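Paenibacillus xanthan lyase (Paenibacillus, PDB 6F2P) cleaves the polysaccharide xanthan as a polysaccharide lyase of family 8, probably by beta-elimination. Local coordinates at residues Met411-Asn416 with Ser420-His425. Numbering follows the deposited sequence.
Sequences MTYLYN and SQFNDH
One phenylalanine, Phe422, plays both parts in a pair of T-shaped contacts: its face receives the edge of Tyr413, while its own edge is turned to the face of Tyr415. The resulting aromatic cluster joins strand 411-415, an outermost strand of a four-stranded antiparallel sheet in the super-sandwich region of this family 8 lyase, to the loop that follows it. Tyr413 and Phe422 have ring centroids 5.4 Å apart and planes inclined at 64°. The second pair is offset, with the Phe422 edge displaced toward the rim of the Tyr415 ring and Tyr415 CE1 lying 3.6 Å from Phe422 CD2. Phe422 sits in a type I turn from Ser420 to Asn423, and with CG anti to its carbonyl carbon (chi1 -60°) the ring reaches the strand. A flat ring suits this place because one face meets Tyr413 CD2 and the other Gln421 CG, and an apolar one because the site is buried and the tyrosines meet it through carbons. With the ring cut back to an alanine, both tyrosines would probably lose their shared partner and a gap would open between strand and turn. Tyrosine suits both strand positions because its ring can present an edge (Tyr413) or a face (Tyr415); their side chains also touch Met279 and Met277 respectively. Leu414 O, hydrogen-bonded to Arg515, lies near the phenylalanine ring plane, 3.7 Å from Phe422 CE2.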
loop_
_atom_site.group_PDB
_atom_site.type_symbol
_atom_site.label_atom_id
_atom_site.label_comp_id
_atom_site.label_asym_id
_atom_site.label_seq_id
_atom_site.Cartn_x
_atom_site.Cartn_y
_atom_site.Cartn_z
ATOM N N MET A 411 -14.845 -3.266 -0.211
ATOM C CA MET A 411 -15.593 -4.458 0.159
ATOM C C MET A 411 -14.911 -5.171 1.308
ATOM O O MET A 411 -13.688 -5.225 1.371
ATOM C CB MET A 411 -15.711 -5.406 -1.030
ATOM C CG MET A 411 -16.575 -6.625 -0.771
ATOM S SD MET A 411 -16.549 -7.744 -2.182
ATOM C CE MET A 411 -17.434 -9.153 -1.496
ATOM N N THR A 412 -15.705 -5.726 2.213
ATOM C CA THR A 412 -15.160 -6.465 3.340
ATOM C C THR A 412 -15.559 -7.936 3.288
ATOM O O THR A 412 -16.718 -8.272 3.026
ATOM C CB THR A 412 -15.612 -5.853 4.679
ATOM O OG1 THR A 412 -17.034 -5.964 4.802
ATOM C CG2 THR A 412 -15.247 -4.398 4.721
ATOM N N TYR A 413 -14.592 -8.814 3.539
ATOM C CA TYR A 413 -14.862 -10.245 3.612
ATOM C C TYR A 413 -14.632 -10.722 5.033
ATOM O O TYR A 413 -13.565 -10.487 5.597
ATOM C CB TYR A 413 -13.919 -11.025 2.698
ATOM C CG TYR A 413 -14.117 -10.825 1.214
ATOM C CD1 TYR A 413 -13.606 -9.705 0.570
ATOM C CD2 TYR A 413 -14.777 -11.786 0.442
ATOM C CE1 TYR A 413 -13.762 -9.529 -0.796
ATOM C CE2 TYR A 413 -14.933 -11.621 -0.932
ATOM C CZ TYR A 413 -14.421 -10.491 -1.539
ATOM O OH TYR A 413 -14.572 -10.306 -2.893
ATOM N N LEU A 414 -15.621 -11.398 5.614
ATOM C CA LEU A 414 -15.461 -11.956 6.956
ATOM C C LEU A 414 -15.426 -13.476 6.915
ATOM O O LEU A 414 -16.382 -14.117 6.476
ATOM C CB LEU A 414 -16.571 -11.479 7.881
ATOM C CG LEU A 414 -16.484 -11.990 9.319
ATOM C CD1 LEU A 414 -15.268 -11.411 10.056
ATOM C CD2 LEU A 414 -17.764 -11.640 10.047
ATOM N N TYR A 415 -14.309 -14.044 7.360
ATOM C CA TYR A 415 -14.093 -15.484 7.290
ATOM C C TYR A 415 -14.222 -16.107 8.664
ATOM O O TYR A 415 -13.649 -15.607 9.631
ATOM C CB TYR A 415 -12.713 -15.780 6.706
ATOM C CG TYR A 415 -12.590 -15.407 5.247
ATOM C CD1 TYR A 415 -12.972 -16.299 4.249
ATOM C CD2 TYR A 415 -12.107 -14.162 4.864
ATOM C CE1 TYR A 415 -12.873 -15.962 2.911
ATOM C CE2 TYR A 415 -12.006 -13.814 3.530
ATOM C CZ TYR A 415 -12.393 -14.720 2.556
ATOM O OH TYR A 415 -12.303 -14.392 1.223
ATOM N N ASN A 416 -14.986 -17.189 8.755
ATOM C CA ASN A 416 -15.102 -17.924 10.009
ATOM C C ASN A 416 -15.280 -19.420 9.779
ATOM O O ASN A 416 -14.778 -19.944 8.792
ATOM C CB ASN A 416 -16.200 -17.346 10.907
ATOM C CG ASN A 416 -17.532 -17.220 10.204
ATOM O OD1 ASN A 416 -17.862 -18.007 9.321
ATOM N ND2 ASN A 416 -18.310 -16.223 10.597
ATOM N N SER A 420 -18.049 -22.608 3.782
ATOM C CA SER A 420 -18.627 -22.599 2.444
ATOM C C SER A 420 -19.219 -21.247 2.075
ATOM O O SER A 420 -19.751 -21.080 0.977
ATOM C CB SER A 420 -19.696 -23.688 2.305
ATOM O OG SER A 420 -20.889 -23.294 2.952
ATOM N N GLN A 421 -19.122 -20.294 2.998
ATOM C CA GLN A 421 -19.761 -18.994 2.845
ATOM C C GLN A 421 -19.642 -18.397 1.445
ATOM O O GLN A 421 -20.635 -17.957 0.868
ATOM C CB GLN A 421 -19.227 -18.008 3.889
ATOM C CG GLN A 421 -19.769 -16.590 3.749
ATOM C CD GLN A 421 -21.281 -16.514 3.900
ATOM O OE1 GLN A 421 -21.920 -15.605 3.375
ATOM N NE2 GLN A 421 -21.857 -17.470 4.619
ATOM N N PHE A 422 -18.435 -18.402 0.894
ATOM C CA PHE A 422 -18.189 -17.723 -0.373
ATOM C C PHE A 422 -18.083 -18.683 -1.543
ATOM O O PHE A 422 -17.902 -18.257 -2.687
ATOM C CB PHE A 422 -16.948 -16.832 -0.280
ATOM C CG PHE A 422 -17.060 -15.769 0.769
ATOM C CD1 PHE A 422 -17.952 -14.722 0.614
ATOM C CD2 PHE A 422 -16.303 -15.828 1.922
ATOM C CE1 PHE A 422 -18.079 -13.751 1.582
ATOM C CE2 PHE A 422 -16.422 -14.855 2.889
ATOM C CZ PHE A 422 -17.311 -13.813 2.717
ATOM N N ASN A 423 -18.180 -19.977 -1.254
ATOM C CA ASN A 423 -18.376 -20.977 -2.298
ATOM C C ASN A 423 -19.820 -21.488 -2.232
ATOM O O ASN A 423 -20.693 -20.776 -1.730
ATOM C CB ASN A 423 -17.330 -22.101 -2.231
ATOM C CG ASN A 423 -17.114 -22.629 -0.827
ATOM O OD1 ASN A 423 -17.810 -23.541 -0.384
ATOM N ND2 ASN A 423 -16.127 -22.067 -0.122
ATOM N N ASP A 424 -20.084 -22.688 -2.740
ATOM C CA ASP A 424 -21.444 -23.223 -2.708
ATOM C C ASP A 424 -22.395 -22.252 -3.432
ATOM O O ASP A 424 -23.545 -22.056 -3.035
ATOM C CB ASP A 424 -21.851 -23.484 -1.250
ATOM C CG ASP A 424 -23.257 -24.033 -1.102
ATOM O OD1 ASP A 424 -23.680 -24.877 -1.932
ATOM O OD2 ASP A 424 -23.937 -23.594 -0.141
ATOM N N HIS A 425 -21.870 -21.628 -4.487
ATOM C CA HIS A 425 -22.623 -20.716 -5.350
ATOM C C HIS A 425 -22.971 -19.370 -4.735
ATOM O O HIS A 425 -23.930 -18.729 -5.168
ATOM C CB HIS A 425 -23.886 -21.377 -5.904
ATOM C CG HIS A 425 -23.627 -22.701 -6.542
ATOM N ND1 HIS A 425 -22.799 -22.852 -7.633
ATOM C CD2 HIS A 425 -24.054 -23.947 -6.217
ATOM C CE1 HIS A 425 -22.735 -24.129 -7.963
ATOM N NE2 HIS A 425 -23.491 -24.812 -7.121
#